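Local coordinates for fluoride-specific ion channel FluC (Bordetella pertussis, PDB 5NKQ), which forms a fluoride-specific channel in the inner membrane that lets fluoride leave the cell, lowering its toxicity, and excludes chloride, at residues 50-53 against 54-58; 43-46 against 47-51; 63-66 against 67-71; 107-110 against 111-115. One frame throughout, in Å; residues are numbered along the deposited sequence.

Contact 1 of 4, residues 50-53 against 54-58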
loop_
_atom_site.group_PDB
_atom_site.type_symbol
_atom_site.label_atom_id
_atom_site.label_comp_id
_atom_site.label_asym_id
_atom_site.label_seq_id
_atom_site.Cartn_x
_atom_site.Cartn_y
_atom_site.Cartn_z
ATOM N N ILE A 50 5.129 6.158 9.804
ATOM C CA ILE A 50 6.176 5.142 9.800
ATOM C C ILE A 50 7.553 5.795 9.806
ATOM O O ILE A 50 8.514 5.217 10.325
ATOM C CB ILE A 50 6.005 4.170 8.619
ATOM C CG1 ILE A 50 6.895 2.940 8.818
ATOM C CG2 ILE A 50 6.315 4.852 7.295
ATOM C CD1 ILE A 50 6.663 1.841 7.807
ATOM N N GLY A 51 7.677 7.001 9.250
ATOM C CA GLY A 51 8.901 7.758 9.438
ATOM C C GLY A 51 9.100 8.152 10.889
ATOM O O GLY A 51 10.225 8.150 11.396
ATOM N N VAL A 52 8.006 8.484 11.578
ATOM C CA VAL A 52 8.075 8.752 13.011
ATOM C C VAL A 52 8.468 7.489 13.765
ATOM O O VAL A 52 9.333 7.514 14.649
ATOM C CB VAL A 52 6.734 9.315 13.515
ATOM C CG1 VAL A 52 6.725 9.394 15.036
ATOM C CG2 VAL A 52 6.460 10.679 12.898
ATOM N N MET A 53 7.840 6.362 13.421
ATOM C CA MET A 53 8.099 5.120 14.144
ATOM C C MET A 53 9.519 4.622 13.913
ATOM O O MET A 53 10.197 4.214 14.863
ATOM C CB MET A 53 7.081 4.055 13.742
ATOM C CG MET A 53 5.700 4.261 14.340
ATOM S SD MET A 53 5.744 4.424 16.138
ATOM C CE MET A 53 6.523 2.880 16.604
ATOM N N VAL A 54 9.987 4.644 12.662
ATOM C CA VAL A 54 11.344 4.186 12.367
ATOM C C VAL A 54 12.365 4.997 13.155
ATOM O O VAL A 54 13.345 4.451 13.679
ATOM C CB VAL A 54 11.612 4.250 10.851
ATOM C CG1 VAL A 54 13.104 4.172 10.565
ATOM C CG2 VAL A 54 10.885 3.120 10.141
ATOM N N ALA A 55 12.145 6.308 13.272
ATOM C CA ALA A 55 13.078 7.142 14.024
ATOM C C ALA A 55 12.966 6.884 15.523
ATOM O O ALA A 55 13.975 6.913 16.238
ATOM C CB ALA A 55 12.837 8.615 13.706
ATOM N N LEU A 56 11.752 6.628 16.017
ATOM C CA LEU A 56 11.580 6.344 17.440
ATOM C C LEU A 56 12.179 4.995 17.814
ATOM O O LEU A 56 12.785 4.854 18.883
ATOM C CB LEU A 56 10.099 6.391 17.812
ATOM C CG LEU A 56 9.460 7.776 17.936
ATOM C CD1 LEU A 56 7.974 7.651 18.226
ATOM C CD2 LEU A 56 10.153 8.585 19.021
ATOM N N ILE A 57 12.015 3.989 16.950
ATOM C CA ILE A 57 12.568 2.665 17.227
ATOM C C ILE A 57 14.088 2.727 17.299
ATOM O O ILE A 57 14.711 2.090 18.158
ATOM C CB ILE A 57 12.089 1.657 16.165
ATOM C CG1 ILE A 57 10.577 1.450 16.270
ATOM C CG2 ILE A 57 12.821 0.331 16.309
ATOM C CD1 ILE A 57 9.972 0.792 15.054
ATOM N N ALA A 58 14.709 3.501 16.405
ATOM C CA ALA A 58 16.164 3.617 16.408
ATOM C C ALA A 58 16.673 4.281 17.682
ATOM O O ALA A 58 17.785 3.982 18.133
ATOM C CB ALA A 58 16.630 4.398 15.179
#

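Contact 2 of 4, residues 43-46 against 47-51. With F (fluoride ion), chain J.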
loop_
_atom_site.group_PDB
_atom_site.type_symbol
_atom_site.label_atom_id
_atom_site.label_comp_id
_atom_site.label_asym_id
_atom_site.label_seq_id
_atom_site.Cartn_x
_atom_site.Cartn_y
_atom_site.Cartn_z
ATOM N N ASN A 43 -2.832 6.898 3.234
ATOM C CA ASN A 43 -1.476 6.567 2.810
ATOM C C ASN A 43 -0.489 7.662 3.195
ATOM O O ASN A 43 0.648 7.369 3.583
ATOM C CB ASN A 43 -1.443 6.314 1.302
ATOM C CG ASN A 43 -2.049 4.976 0.924
ATOM O OD1 ASN A 43 -2.077 4.046 1.730
ATOM N ND2 ASN A 43 -2.533 4.871 -0.309
ATOM N N LEU A 44 -0.901 8.928 3.098
ATOM C CA LEU A 44 -0.011 10.024 3.469
ATOM C C LEU A 44 0.248 10.040 4.971
ATOM O O LEU A 44 1.392 10.200 5.411
ATOM C CB LEU A 44 -0.596 11.360 3.010
ATOM C CG LEU A 44 -0.605 11.632 1.505
ATOM C CD1 LEU A 44 -1.228 12.987 1.207
ATOM C CD2 LEU A 44 0.800 11.547 0.936
ATOM N N VAL A 45 -0.808 9.882 5.773
ATOM C CA VAL A 45 -0.639 9.850 7.225
ATOM C C VAL A 45 0.175 8.632 7.639
ATOM O O VAL A 45 1.067 8.724 8.493
ATOM C CB VAL A 45 -2.012 9.883 7.921
ATOM C CG1 VAL A 45 -1.872 9.555 9.399
ATOM C CG2 VAL A 45 -2.660 11.247 7.739
ATOM N N GLY A 46 -0.109 7.475 7.038
ATOM C CA GLY A 46 0.662 6.285 7.353
ATOM C C GLY A 46 2.115 6.403 6.936
ATOM O O GLY A 46 3.008 5.888 7.614
ATOM N N GLY A 47 2.372 7.079 5.815
ATOM C CA GLY A 47 3.747 7.303 5.402
ATOM C C GLY A 47 4.505 8.192 6.369
ATOM O O GLY A 47 5.680 7.954 6.657
ATOM N N TYR A 48 3.840 9.225 6.890
ATOM C CA TYR A 48 4.474 10.087 7.882
ATOM C C TYR A 48 4.694 9.348 9.196
ATOM O O TYR A 48 5.748 9.493 9.827
ATOM C CB TYR A 48 3.624 11.339 8.102
ATOM C CG TYR A 48 4.170 12.286 9.148
ATOM C CD1 TYR A 48 5.176 13.191 8.836
ATOM C CD2 TYR A 48 3.673 12.282 10.446
ATOM C CE1 TYR A 48 5.676 14.060 9.787
ATOM C CE2 TYR A 48 4.166 13.148 11.404
ATOM C CZ TYR A 48 5.168 14.034 11.069
ATOM O OH TYR A 48 5.663 14.899 12.018
ATOM N N LEU A 49 3.716 8.544 9.619
ATOM C CA LEU A 49 3.807 7.897 10.924
ATOM C C LEU A 49 4.857 6.793 10.945
ATOM O O LEU A 49 5.426 6.509 12.005
ATOM C CB LEU A 49 2.442 7.345 11.332
ATOM C CG LEU A 49 1.404 8.396 11.731
ATOM C CD1 LEU A 49 0.082 7.742 12.105
ATOM C CD2 LEU A 49 1.929 9.247 12.877
ATOM N N ILE A 50 5.129 6.158 9.804
ATOM C CA ILE A 50 6.176 5.142 9.800
ATOM C C ILE A 50 7.553 5.795 9.806
ATOM O O ILE A 50 8.514 5.217 10.325
ATOM C CB ILE A 50 6.005 4.170 8.619
ATOM C CG1 ILE A 50 6.895 2.940 8.818
ATOM C CG2 ILE A 50 6.315 4.852 7.295
ATOM C CD1 ILE A 50 6.663 1.841 7.807
ATOM N N GLY A 51 7.677 7.001 9.250
ATOM C CA GLY A 51 8.901 7.758 9.438
ATOM C C GLY A 51 9.100 8.152 10.889
ATOM O O GLY A 51 10.225 8.150 11.396
HETATM F F F J . -3.366 6.581 -2.366
#

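Contact 3 of 4, residues 63-66 against 67-71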
loop_
_atom_site.group_PDB
_atom_site.type_symbol
_atom_site.label_atom_id
_atom_site.label_comp_id
_atom_site.label_asym_id
_atom_site.label_seq_id
_atom_site.Cartn_x
_atom_site.Cartn_y
_atom_site.Cartn_z
ATOM N N TRP A 63 12.970 -1.135 23.472
ATOM C CA TRP A 63 11.561 -1.452 23.303
ATOM C C TRP A 63 11.402 -2.904 22.862
ATOM O O TRP A 63 12.116 -3.353 21.953
ATOM C CB TRP A 63 10.919 -0.524 22.272
ATOM C CG TRP A 63 10.555 0.829 22.800
ATOM C CD1 TRP A 63 10.725 1.285 24.074
ATOM C CD2 TRP A 63 9.952 1.901 22.066
ATOM N NE1 TRP A 63 10.267 2.578 24.179
ATOM C CE2 TRP A 63 9.787 2.978 22.960
ATOM C CE3 TRP A 63 9.536 2.055 20.739
ATOM C CZ2 TRP A 63 9.225 4.192 22.569
ATOM C CZ3 TRP A 63 8.979 3.260 20.354
ATOM C CH2 TRP A 63 8.829 4.314 21.266
ATOM N N PRO A 64 10.496 -3.667 23.472
ATOM C CA PRO A 64 10.249 -5.034 23.004
ATOM C C PRO A 64 9.662 -5.038 21.599
ATOM O O PRO A 64 9.170 -4.026 21.094
ATOM C CB PRO A 64 9.255 -5.591 24.030
ATOM C CG PRO A 64 8.630 -4.386 24.653
ATOM C CD PRO A 64 9.689 -3.327 24.655
ATOM N N ALA A 65 9.720 -6.212 20.966
ATOM C CA ALA A 65 9.340 -6.315 19.561
ATOM C C ALA A 65 7.853 -6.062 19.343
ATOM O O ALA A 65 7.460 -5.600 18.266
ATOM C CB ALA A 65 9.723 -7.688 19.010
ATOM N N TRP A 66 7.013 -6.347 20.342
ATOM C CA TRP A 66 5.572 -6.230 20.139
ATOM C C TRP A 66 5.127 -4.788 19.933
ATOM O O TRP A 66 4.029 -4.563 19.414
ATOM C CB TRP A 66 4.810 -6.850 21.314
ATOM C CG TRP A 66 4.865 -6.059 22.591
ATOM C CD1 TRP A 66 5.747 -6.224 23.620
ATOM C CD2 TRP A 66 3.989 -4.993 22.982
ATOM N NE1 TRP A 66 5.480 -5.323 24.621
ATOM C CE2 TRP A 66 4.406 -4.555 24.255
ATOM C CE3 TRP A 66 2.897 -4.364 22.377
ATOM C CZ2 TRP A 66 3.769 -3.518 24.932
ATOM C CZ3 TRP A 66 2.267 -3.333 23.051
ATOM C CH2 TRP A 66 2.705 -2.921 24.316
ATOM N N ILE A 67 5.947 -3.809 20.319
ATOM C CA ILE A 67 5.582 -2.413 20.105
ATOM C C ILE A 67 5.622 -2.073 18.620
ATOM O O ILE A 67 4.653 -1.549 18.061
ATOM C CB ILE A 67 6.495 -1.484 20.924
ATOM C CG1 ILE A 67 6.185 -1.614 22.417
ATOM C CG2 ILE A 67 6.340 -0.042 20.465
ATOM C CD1 ILE A 67 6.983 -0.671 23.293
ATOM N N ARG A 68 6.742 -2.373 17.956
ATOM C CA ARG A 68 6.849 -2.066 16.533
ATOM C C ARG A 68 5.939 -2.954 15.694
ATOM O O ARG A 68 5.487 -2.537 14.623
ATOM C CB ARG A 68 8.298 -2.195 16.065
ATOM C CG ARG A 68 8.894 -3.587 16.186
ATOM C CD ARG A 68 10.286 -3.630 15.570
ATOM N NE ARG A 68 10.937 -4.923 15.751
ATOM C CZ ARG A 68 11.745 -5.216 16.765
ATOM N NH1 ARG A 68 12.003 -4.305 17.694
ATOM N NH2 ARG A 68 12.296 -6.418 16.851
ATOM N N LEU A 69 5.656 -4.172 16.160
ATOM C CA LEU A 69 4.757 -5.048 15.416
ATOM C C LEU A 69 3.317 -4.556 15.493
ATOM O O LEU A 69 2.576 -4.628 14.506
ATOM C CB LEU A 69 4.871 -6.480 15.937
ATOM C CG LEU A 69 6.192 -7.190 15.635
ATOM C CD1 LEU A 69 6.238 -8.552 16.308
ATOM C CD2 LEU A 69 6.392 -7.326 14.132
ATOM N N ALA A 70 2.903 -4.047 16.656
ATOM C CA ALA A 70 1.539 -3.546 16.791
ATOM C C ALA A 70 1.367 -2.195 16.105
ATOM O O ALA A 70 0.307 -1.925 15.530
ATOM C CB ALA A 70 1.158 -3.449 18.267
ATOM N N ALA A 71 2.395 -1.348 16.138
ATOM C CA ALA A 71 2.320 0.001 15.587
ATOM C C ALA A 71 2.584 0.031 14.084
ATOM O O ALA A 71 1.807 0.622 13.328
ATOM C CB ALA A 71 3.310 0.918 16.312
HETATM O O HOH W 1 10.071 -2.407 19.002
#

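Contact 4 of 4, residues 107-110 against 111-115. With F (fluoride ion), chain J; F (fluoride ion), chain M.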
loop_
_atom_site.group_PDB
_atom_site.type_symbol
_atom_site.label_atom_id
_atom_site.label_comp_id
_atom_site.label_asym_id
_atom_site.label_seq_id
_atom_site.Cartn_x
_atom_site.Cartn_y
_atom_site.Cartn_z
ATOM N N ALA A 107 0.973 11.559 -6.706
ATOM C CA ALA A 107 0.707 12.113 -5.384
ATOM C C ALA A 107 0.788 11.046 -4.301
ATOM O O ALA A 107 1.173 11.345 -3.165
ATOM C CB ALA A 107 -0.663 12.792 -5.358
ATOM N N SER A 108 0.433 9.802 -4.628
ATOM C CA SER A 108 0.530 8.727 -3.646
ATOM C C SER A 108 1.972 8.273 -3.454
ATOM O O SER A 108 2.404 8.044 -2.319
ATOM C CB SER A 108 -0.347 7.547 -4.068
ATOM O OG SER A 108 -1.714 7.919 -4.120
ATOM N N LEU A 109 2.730 8.143 -4.543
ATOM C CA LEU A 109 4.113 7.691 -4.435
ATOM C C LEU A 109 5.009 8.790 -3.873
ATOM O O LEU A 109 5.577 8.649 -2.784
ATOM C CB LEU A 109 4.621 7.223 -5.801
ATOM C CG LEU A 109 6.100 6.841 -5.881
ATOM C CD1 LEU A 109 6.433 5.742 -4.883
ATOM C CD2 LEU A 109 6.469 6.412 -7.294
ATOM N N ALA A 110 5.146 9.897 -4.609
ATOM C CA ALA A 110 6.019 10.979 -4.164
ATOM C C ALA A 110 5.534 11.595 -2.858
ATOM O O ALA A 110 6.346 12.070 -2.058
ATOM C CB ALA A 110 6.124 12.052 -5.247
ATOM N N GLY A 111 4.221 11.596 -2.626
ATOM C CA GLY A 111 3.706 12.138 -1.381
ATOM C C GLY A 111 4.055 11.278 -0.182
ATOM O O GLY A 111 4.438 11.793 0.872
ATOM N N SER A 112 3.929 9.956 -0.323
ATOM C CA SER A 112 4.229 9.065 0.793
ATOM C C SER A 112 5.712 9.089 1.142
ATOM O O SER A 112 6.078 9.088 2.323
ATOM C CB SER A 112 3.780 7.641 0.466
ATOM O OG SER A 112 4.038 6.765 1.547
ATOM N N LEU A 113 6.582 9.111 0.128
ATOM C CA LEU A 113 8.017 9.162 0.388
ATOM C C LEU A 113 8.408 10.466 1.071
ATOM O O LEU A 113 9.267 10.476 1.961
ATOM C CB LEU A 113 8.795 8.987 -0.917
ATOM C CG LEU A 113 8.547 7.694 -1.698
ATOM C CD1 LEU A 113 9.359 7.681 -2.984
ATOM C CD2 LEU A 113 8.871 6.477 -0.844
ATOM N N ALA A 114 7.784 11.577 0.673
ATOM C CA ALA A 114 8.093 12.861 1.293
ATOM C C ALA A 114 7.609 12.909 2.738
ATOM O O ALA A 114 8.304 13.438 3.613
ATOM C CB ALA A 114 7.479 14.000 0.481
ATOM N N MET A 115 6.417 12.367 3.007
ATOM C CA MET A 115 5.930 12.314 4.381
ATOM C C MET A 115 6.785 11.393 5.241
ATOM O O MET A 115 6.977 11.662 6.432
ATOM C CB MET A 115 4.469 11.866 4.411
ATOM C CG MET A 115 3.510 12.817 3.709
ATOM S SD MET A 115 3.502 14.472 4.424
ATOM C CE MET A 115 2.729 14.162 6.008
HETATM F F F J . -3.366 6.581 -2.366
HETATM F F F M . 2.230 5.070 2.907
#

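Contact 1 of 4, residues 50-53 against 54-58
Four i to i+4 backbone bonds join residues 50-53 to 54-58 in one continuous run of helix 37-59, from Val54 N to Ile50 O (2.8 Å) through to Ile57 N and Met53 O (2.8 Å). Side chains three or four apart then pair along the helix surface. Val52 and Leu56 lie side by side and point the same way. CG1 of Val52 stands anti to its backbone N (chi1 171°) and meets Leu56 CD1 at 3.8 Å. Met53 is bent at chi2 and chi3, which curls its methyl forward along the helix. Met53 CE thereby comes to 4.3 Å from Ile57 CG1, while Met53 SD passes Leu56 CD1 more loosely at 4.4 Å. Ile50 and Val54 make a light contact, CG1 to CG2 at 4.2 Å. Ile50 and Met53 also pack on Val72 of helix 65-79, and Val52 and Leu56 on Val123 of helix 98-126. Aromatic side chains of a different bound protein pack on Val54 and on Ile57. Every side chain here is apolar, and the polar backbone groups at the junction are paired within the helix. The chemistry is that of a transmembrane helix packed by dispersion contacts, with no polar side chain to bind an ion.

Contact 2 of 4, residues 43-46 against 47-51
Two adjacent glycines, Gly46 and Gly47, sit in mid-helix at the junction of 43-46 with 47-51, one turn from a fluoride-binding asparagine. They follow Asn43 on helix 37-59, and the helix keeps its bonds through them. Gly47 N reaches Asn43 O at 2.8 Å and Ile50 N reaches Gly46 O at 3.1 Å. Gly47 lines the pocket of another fluoride, with Asn43, Thr80 and Ser112. The Asn43 side chain leaves the backbone away from 47-51. With chi1 -75°, CG lies anti to the carbonyl carbon, and Asn43 ND2 gives a hydrogen bond to its fluoride at 2.8 Å, bent to 145° at the hydrogen. OD1 accepts from Thr81 N, so both ends of the amide are held, which fixes its flip. Ser108 OG also binds this fluoride. Val45 and Leu49 run side by side, CG1 to CD1 at 3.8 Å. Tyr48 swings its ring away from 43-46 and bonds through OH to Thr122. The Tyr48 CB rests 3.7 Å from Leu44 O. The contact thus joins an apolar ridge to a polar, glycine-lined side. On that side an N-H donor meets the anion, and OD1, which would probably repel it, is engaged by Thr81 N.

Contact 3 of 4, residues 63-66 against 67-71
This is a helix-start contact, where the turn at Trp63 and Pro64 runs into the first turns of helix 65-79 and Ile67 fits between two tryptophans. The branches of Ile67 divide the work. Ile67 CG1, anti to the carbonyl carbon (chi1 -70°), lies over the centre of the Trp66 six-membered ring in a CH-pi contact, 3.9 Å from the centroid and 10° off the normal. Ile67 CD1 continues to the Trp63 indole and lies over the face of its five-membered ring, 4.2 Å from the centroid and displaced toward the rim. Ile67 CG2 touches Trp63 CE3 at 3.8 Å. Ile67 CD1 also meets Pro64 CD at 4.0 Å. Trp66 has CG between its backbone N and carbonyl carbon (chi1 72°), which lays the ring back over Ile67.

Ile67 N bonds weakly to Pro64 O, at 3.3 Å; the regular bonds begin with Leu69 N to Ala65 O. A water supplements the weak one: it donates to Pro64 O at 2.8 Å and accepts weakly from Arg68 N and NH1. The Arg68 chain is extended from CG to NE, and one face of its guanidinium lies over Ala65. Arg68 NH2 approaches Ala65 CB at 3.6 Å. Beyond this contact, Arg68 NH2 pairs with an acidic side chain of a different bound protein.

Trp63 stacks on the His60 ring. Leu69 packs on Asn8 and Ile12 of helix 6-30 and on Trp24 of the second subunit. Arg68 and Ala71 touch Ile57 and Met53, so this helix start lies between helices 6-30 and 37-59.

Contact 4 of 4, residues 107-110 against 111-115
Ser108 and Ser112, one turn apart, take different first torsions and each turns its hydroxyl to a separate fluoride. In Ser108 OG is anti to the carbonyl carbon (chi1 -62°), while in Ser112 it is anti to the backbone N (chi1 -179°). Ser108 OG lies 2.8 Å from the fluoride that Asn43 ND2 also binds. Tyr104 O is also close to this hydroxyl. Ser112 OG donates to the other fluoride at 2.8 Å. The two serines thus act at successive ions along one channel wall, in keeping with their experimentally established roles as fluoride ligands.

The backbone beneath them is less even than a plain helix. Gly111 N bonds only weakly to Ala107 O, at 3.1 Å and 124°. Gly111 CA also makes a C-H...O contact with Ala107 O, at 3.2 Å. Ser112 N bonds to Ser108 O at 3.2 Å from above the carbonyl plane, while the bond from Leu113 N to Leu109 O, at 3.1 Å, is nearly straight. Away from the serines, Leu109 and Leu113 lie side by side with CD1 against CD1 at 4.0 Å.

Helix 98-126 carries all of this between helix 37-59 and the second subunit. Leu40 of helix 37-59 touches Ser108, and Leu44 and Tyr48 pack on Met115. From the second subunit, Phe82 packs on both serines, Phe85 on Leu109 and Ser86 on Leu113, which places the fluoride-lining face at the subunit interface.

Overall arrangement
Contacts 1 and 2 are consecutive parts of helix 37-59 and share Ile50 and Gly51. Neither has an exposed touching residue, whereas contacts 3 and 4 each have two. Contact 2 lies nearest the chain's centre, about 5 Å away, and contact 3 farthest, about 16 Å. Contact 1 has apolar side chains alone; contact 3, at a helix start, adds tryptophan faces, a water and an arginine that reaches a different protein. Contact 2 on helix 37-59 and contact 4 on helix 98-126 touch each other and share one fluoride, adding amide and hydroxyl groups at the ions. Contact 1 touches contact 3 by packing, Ile57 CD1 to Arg68 CB at 3.6 Å. Contacts 3 and 4 lie on opposite sides of the chain's centre.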